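Local coordinates for protein tryptophan halogenase (Shewanella frigidimarina, PDB 2PYX) that probably acts as a flavin-dependent monooxygenase of the tryptophan halogenase family, binding FAD and a tryptophan-like substrate, at residues L332-A340 / M352-L360. Residues are numbered along the deposited sequence; the frame is centred on the assembly and turned at random. Where two conformers were deposited one is given.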
loop_
_atom_site.group_PDB
_atom_site.type_symbol
_atom_site.label_atom_id
_atom_site.label_comp_id
_atom_site.label_asym_id
_atom_site.label_seq_id
_atom_site.Cartn_x
_atom_site.Cartn_y
_atom_site.Cartn_z
ATOM N N LEU A 332 -13.042 1.595 -14.394
ATOM C CA LEU A 332 -11.997 0.592 -14.662
ATOM C C LEU A 332 -12.541 -0.758 -14.310
ATOM O O LEU A 332 -13.294 -0.887 -13.347
ATOM C CB LEU A 332 -10.723 0.832 -13.841
ATOM N N ALA A 333 -12.193 -1.744 -15.126
ATOM C CA ALA A 333 -12.575 -3.136 -14.883
ATOM C C ALA A 333 -11.325 -3.970 -14.792
ATOM O O ALA A 333 -10.398 -3.774 -15.575
ATOM C CB ALA A 333 -13.451 -3.642 -16.029
ATOM N N ILE A 334 -11.269 -4.878 -13.825
ATOM C CA ILE A 334 -10.093 -5.731 -13.636
ATOM C C ILE A 334 -10.490 -7.184 -13.345
ATOM O O ILE A 334 -11.667 -7.510 -13.053
ATOM C CB ILE A 334 -9.212 -5.248 -12.454
ATOM C CG1 ILE A 334 -9.985 -5.330 -11.157
ATOM C CG2 ILE A 334 -8.794 -3.797 -12.663
ATOM C CD1 ILE A 334 -9.102 -5.178 -9.890
ATOM N N ASN A 335 -9.490 -8.055 -13.449
ATOM C CA ASN A 335 -9.547 -9.376 -12.835
ATOM C C ASN A 335 -8.516 -9.277 -11.668
ATOM O O ASN A 335 -7.294 -9.314 -11.922
ATOM C CB ASN A 335 -9.171 -10.446 -13.824
ATOM C CG ASN A 335 -9.246 -11.856 -13.245
ATOM O OD1 ASN A 335 -9.724 -12.081 -12.089
ATOM N ND2 ASN A 335 -8.762 -12.849 -14.063
ATOM N N PRO A 336 -8.971 -9.076 -10.403
ATOM C CA PRO A 336 -8.086 -8.977 -9.239
ATOM C C PRO A 336 -7.333 -10.299 -9.063
ATOM O O PRO A 336 -7.923 -11.372 -9.157
ATOM C CB PRO A 336 -9.048 -8.776 -8.063
ATOM C CG PRO A 336 -10.288 -9.368 -8.500
ATOM C CD PRO A 336 -10.379 -9.073 -9.978
ATOM N N GLY A 337 -6.028 -10.215 -8.807
ATOM C CA GLY A 337 -5.223 -11.414 -8.614
ATOM C C GLY A 337 -3.771 -11.132 -8.822
ATOM O O GLY A 337 -3.361 -9.975 -8.862
ATOM N N TYR A 338 -2.999 -12.207 -8.857
ATOM C CA TYR A 338 -1.564 -12.085 -8.924
ATOM C C TYR A 338 -0.959 -13.204 -9.732
ATOM O O TYR A 338 -1.493 -14.300 -9.839
ATOM C CB TYR A 338 -0.950 -11.984 -7.532
ATOM C CG TYR A 338 -1.199 -13.170 -6.647
ATOM C CD1 TYR A 338 -2.350 -13.272 -5.881
ATOM C CD2 TYR A 338 -0.247 -14.171 -6.514
ATOM C CE1 TYR A 338 -2.581 -14.377 -5.069
ATOM C CE2 TYR A 338 -0.481 -15.270 -5.692
ATOM C CZ TYR A 338 -1.653 -15.363 -4.957
ATOM O OH TYR A 338 -1.866 -16.438 -4.095
ATOM N N ARG A 339 0.189 -12.884 -10.311
ATOM C CA ARG A 339 0.917 -13.877 -11.066
ATOM C C ARG A 339 1.487 -14.930 -10.135
ATOM O O ARG A 339 1.858 -14.628 -9.009
ATOM C CB ARG A 339 2.030 -13.210 -11.869
ATOM C CG ARG A 339 1.549 -12.259 -12.944
ATOM C CD ARG A 339 1.067 -13.005 -14.169
ATOM N NE ARG A 339 0.281 -12.111 -14.990
ATOM C CZ ARG A 339 -0.346 -12.449 -16.103
ATOM N NH1 ARG A 339 -0.269 -13.669 -16.570
ATOM N NH2 ARG A 339 -1.051 -11.540 -16.753
ATOM N N ALA A 340 1.575 -16.179 -10.577
ATOM C CA ALA A 340 1.977 -17.243 -9.660
ATOM C C ALA A 340 3.393 -17.040 -9.055
ATOM O O ALA A 340 3.673 -17.519 -7.954
ATOM C CB ALA A 340 1.893 -18.577 -10.382
HETATM N N MSE A 352 1.855 -3.499 -11.172
HETATM C CA MSE A 352 0.676 -4.196 -11.691
HETATM C C MSE A 352 1.023 -5.346 -12.630
HETATM O O MSE A 352 0.201 -6.257 -12.833
HETATM C CB MSE A 352 -0.254 -3.204 -12.376
HETATM C CG MSE A 352 -0.695 -2.134 -11.406
HETATM SE SE MSE A 352 -1.845 -0.772 -12.184
HETATM C CE MSE A 352 -3.047 -1.818 -12.829
ATOM N N ALA A 353 2.234 -5.321 -13.207
ATOM C CA ALA A 353 2.677 -6.434 -14.026
ATOM C C ALA A 353 2.744 -7.729 -13.217
ATOM O O ALA A 353 2.621 -8.828 -13.790
ATOM C CB ALA A 353 4.019 -6.166 -14.680
ATOM N N ALA A 354 2.974 -7.627 -11.894
ATOM C CA ALA A 354 2.943 -8.809 -11.021
ATOM C C ALA A 354 1.561 -9.184 -10.471
ATOM O O ALA A 354 1.223 -10.344 -10.359
ATOM C CB ALA A 354 3.888 -8.635 -9.876
ATOM N N GLY A 355 0.789 -8.188 -10.090
ATOM C CA GLY A 355 -0.551 -8.434 -9.621
ATOM C C GLY A 355 -1.203 -7.160 -9.202
ATOM O O GLY A 355 -0.572 -6.116 -9.099
ATOM N N PHE A 356 -2.499 -7.251 -8.954
ATOM C CA PHE A 356 -3.249 -6.091 -8.553
ATOM C C PHE A 356 -4.600 -6.512 -8.051
ATOM O O PHE A 356 -5.291 -7.323 -8.694
ATOM C CB PHE A 356 -3.438 -5.145 -9.721
ATOM C CG PHE A 356 -4.127 -3.865 -9.341
ATOM C CD1 PHE A 356 -3.460 -2.902 -8.614
ATOM C CD2 PHE A 356 -5.456 -3.671 -9.645
ATOM C CE1 PHE A 356 -4.102 -1.725 -8.233
ATOM C CE2 PHE A 356 -6.111 -2.497 -9.272
ATOM C CZ PHE A 356 -5.438 -1.541 -8.555
ATOM N N ILE A 357 -5.027 -5.860 -6.982
ATOM C CA ILE A 357 -6.366 -6.033 -6.448
ATOM C C ILE A 357 -6.886 -4.647 -6.066
ATOM O O ILE A 357 -6.143 -3.662 -6.123
ATOM C CB ILE A 357 -6.340 -6.943 -5.213
ATOM C CG1 ILE A 357 -5.220 -6.432 -4.253
ATOM C CG2 ILE A 357 -6.049 -8.410 -5.642
ATOM C CD1 ILE A 357 -5.301 -6.924 -2.953
ATOM N N GLU A 358 -8.134 -4.580 -5.599
ATOM C CA GLU A 358 -8.651 -3.332 -5.035
ATOM C C GLU A 358 -7.671 -2.703 -4.035
ATOM O O GLU A 358 -6.951 -3.421 -3.301
ATOM C CB GLU A 358 -9.973 -3.625 -4.302
ATOM C CG GLU A 358 -9.814 -4.536 -3.094
ATOM C CD GLU A 358 -11.129 -5.077 -2.667
ATOM O OE1 GLU A 358 -11.655 -5.954 -3.381
ATOM O OE2 GLU A 358 -11.676 -4.548 -1.661
ATOM N N PRO A 359 -7.655 -1.373 -3.939
ATOM C CA PRO A 359 -6.734 -0.651 -3.061
ATOM C C PRO A 359 -7.111 -0.632 -1.585
ATOM O O PRO A 359 -6.704 0.275 -0.847
ATOM C CB PRO A 359 -6.771 0.768 -3.641
ATOM C CG PRO A 359 -8.110 0.874 -4.210
ATOM C CD PRO A 359 -8.454 -0.453 -4.778
ATOM N N LEU A 360 -7.846 -1.655 -1.134
ATOM C CA LEU A 360 -8.163 -1.807 0.270
ATOM C C LEU A 360 -6.836 -2.118 0.944
ATOM O O LEU A 360 -6.145 -3.069 0.578
ATOM C CB LEU A 360 -9.126 -2.965 0.482
ATOM C CG LEU A 360 -9.665 -3.283 1.875
ATOM C CD1 LEU A 360 -10.375 -2.100 2.430
ATOM C CD2 LEU A 360 -10.613 -4.457 1.848
HETATM O O HOH W 1 -4.934 -7.490 -12.168
HETATM O O HOH W 2 -0.255 -9.457 -13.804
#
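Gly337 and Phe356 face each other as an antiparallel hydrogen-bonded pair: Phe356 N donates to Gly337 O at 2.9 Å, straight on to the carbonyl, whereas Gly337 N reaches Phe356 O from above its carbonyl plane, 38° out of it. That same oxygen also receives a CA-H...O contact from Pro336 CA (3.3 Å) and a weak bond from a water held by Asn335 O. One residue on, Tyr338 and Gly355 form a non-hydrogen-bonded pair, CA to CA 3.9 Å; a CB on Gly355 would run into Tyr338 CB and Gly337 O. Arg339 N closes the pairing on Ala354 O at 2.7 Å.

Ile334 CD1 meets Phe356 CD2 at 4.0 Å, the two side chains crossing at about a right angle; CG of Phe356, anti to its backbone N (chi1 -176°), carries the ring there. Ile357 CG2 packs against Pro336 CB, while the rest of its side chain leads away to helix 383-413. At the other end a second water, in the plane of the Arg339 guanidinium, links NE to Ala353 O; NH1 bonds Val242 O.

Tyr338 stacks on Trp401, and strand 244-246 flanks 337-339, completing a small three-stranded antiparallel sheet. Segment 352-360 has Ala353 near Ala18 and Ile357 near Glu361, placing the strand pair between the predicted FAD and tryptophan sites of the flavin-dependent halogenase fold.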